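Local atomic coordinates of transcriptional regulators (LACI-FAMILY TRANSCRIPTIONAL REGULATORY PROTEIN) (PDB entry 3GYB), a protein that probably acts as a LacI-family transcriptional regulator that binds DNA, and carries a periplasmic-binding-protein-like domain with a magnesium site. Residues A[139-142]-A[143-147]. Sequence-based numbering, arbitrary orientation.
Sequences EATM and RAHGL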
loop_
_atom_site.group_PDB
_atom_site.type_symbol
_atom_site.label_atom_id
_atom_site.label_comp_id
_atom_site.label_asym_id
_atom_site.label_seq_id
_atom_site.Cartn_x
_atom_site.Cartn_y
_atom_site.Cartn_z
ATOM N N GLU A 139 13.560 -24.482 -1.090
ATOM C CA GLU A 139 14.109 -25.686 -1.698
ATOM C C GLU A 139 14.726 -26.619 -0.671
ATOM O O GLU A 139 14.512 -27.829 -0.721
ATOM C CB GLU A 139 15.161 -25.338 -2.759
ATOM C CG GLU A 139 14.605 -24.690 -4.024
ATOM C CD GLU A 139 15.388 -25.075 -5.269
ATOM O OE1 GLU A 139 16.631 -25.179 -5.184
ATOM O OE2 GLU A 139 14.765 -25.266 -6.338
ATOM N N ALA A 140 15.498 -26.062 0.257
ATOM C CA ALA A 140 16.146 -26.883 1.277
ATOM C C ALA A 140 15.121 -27.580 2.167
ATOM O O ALA A 140 15.290 -28.742 2.541
ATOM C CB ALA A 140 17.078 -26.027 2.130
ATOM N N THR A 141 14.057 -26.866 2.514
ATOM C CA THR A 141 13.022 -27.438 3.361
ATOM C C THR A 141 12.261 -28.523 2.611
ATOM O O THR A 141 11.930 -29.558 3.193
ATOM C CB THR A 141 12.047 -26.358 3.839
ATOM O OG1 THR A 141 12.773 -25.374 4.584
ATOM C CG2 THR A 141 10.959 -26.964 4.725
HETATM N N MSE A 142 11.965 -28.288 1.335
HETATM C CA MSE A 142 11.259 -29.296 0.553
HETATM C C MSE A 142 12.106 -30.573 0.476
HETATM O O MSE A 142 11.611 -31.659 0.741
HETATM C CB MSE A 142 10.968 -28.784 -0.867
HETATM C CG MSE A 142 9.858 -27.740 -0.942
HETATM SE SE MSE A 142 8.082 -28.410 -0.542
HETATM C CE MSE A 142 7.754 -29.422 -2.161
ATOM N N ARG A 143 13.384 -30.429 0.133
ATOM C CA ARG A 143 14.272 -31.590 0.038
ATOM C C ARG A 143 14.523 -32.259 1.385
ATOM O O ARG A 143 14.735 -33.467 1.456
ATOM C CB ARG A 143 15.602 -31.193 -0.601
ATOM C CG ARG A 143 15.459 -30.760 -2.047
ATOM C CD ARG A 143 16.785 -30.791 -2.784
ATOM N NE ARG A 143 16.594 -30.459 -4.192
ATOM C CZ ARG A 143 16.547 -29.221 -4.672
ATOM N NH1 ARG A 143 16.688 -28.186 -3.857
ATOM N NH2 ARG A 143 16.333 -29.020 -5.965
ATOM N N ALA A 144 14.505 -31.477 2.456
ATOM C CA ALA A 144 14.719 -32.049 3.780
ATOM C C ALA A 144 13.587 -33.025 4.084
ATOM O O ALA A 144 13.784 -34.031 4.764
ATOM C CB ALA A 144 14.751 -30.952 4.831
ATOM N N HIS A 145 12.401 -32.715 3.565
ATOM C CA HIS A 145 11.216 -33.536 3.770
ATOM C C HIS A 145 10.935 -34.522 2.642
ATOM O O HIS A 145 9.835 -35.079 2.553
ATOM C CB HIS A 145 10.008 -32.626 4.003
ATOM C CG HIS A 145 10.074 -31.872 5.294
ATOM N ND1 HIS A 145 9.793 -32.455 6.510
ATOM C CD2 HIS A 145 10.442 -30.598 5.565
ATOM C CE1 HIS A 145 9.983 -31.573 7.475
ATOM N NE2 HIS A 145 10.378 -30.437 6.927
ATOM N N GLY A 146 11.935 -34.733 1.786
ATOM C CA GLY A 146 11.816 -35.677 0.685
ATOM C C GLY A 146 10.932 -35.272 -0.477
ATOM O O GLY A 146 10.462 -36.125 -1.235
ATOM N N LEU A 147 10.711 -33.971 -0.627
ATOM C CA LEU A 147 9.873 -33.463 -1.704
ATOM C C LEU A 147 10.708 -32.671 -2.696
ATOM O O LEU A 147 11.683 -32.012 -2.322
ATOM C CB LEU A 147 8.766 -32.567 -1.132
ATOM C CG LEU A 147 7.810 -33.234 -0.139
ATOM C CD1 LEU A 147 6.844 -32.201 0.424
ATOM C CD2 LEU A 147 7.053 -34.356 -0.836
HETATM O O HOH W 1 15.434 -26.963 -8.266
HETATM O O HOH W 2 18.207 -26.334 -6.993
#
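Leu147 N reaches back to Met142 O over 2.8 Å, and Gly146 N bonds to the carbonyl of Arg143; together these two bonds form a Schellman motif, a classic way of ending an alpha-helix. Gly146 is its C-prime residue, and its positive phi suits glycine. Leu147 N approaches Met142 O from above the carbonyl plane, and the same oxygen takes a second, weak bond from His145 N. The reversal also brings Leu147 back against the last turn. There the selenomethionine at Met142, bent at both chi2 and chi3, curls its methyl CE onto Leu147 CB at a tight 3.5 Å, while its selenium lies near Leu147 CD1. On another flank, His145 runs alongside Thr141 and turns its ring edge, at CD2, to Thr141 CG2 at 3.8 Å. Thr141 OG1 is engaged one turn back, by Ser137 O.

One turn apart, Glu139 and Arg143 lie side by side, joined by a salt bridge whose hydrogen bond, from Arg143 NH1 to Glu139 OE1, is long and weak at 3.3 Å but nearly straight. The oxygen meets the guanidinium at its edge, although the carboxylate plane stands 83° from it. Two waters span the same pair: one links Glu139 OE2 to Arg143 NH2; the other donates to Glu139 OE1 and accepts only a weak bond from Arg143 NH2. Behind them, the helical bond from Arg143 N to Glu139 O keeps the two residues one turn apart.

This C-terminal end of helix 129-144 packs against helix 102-115, where Thr110 meets Thr141 and Met142 and Ile114 meets His145; the chain then passes Pro149 into strand 150-151, outermost on its side of the sheet within this chain, completing a beta-alpha-beta unit begun by strand 121-124.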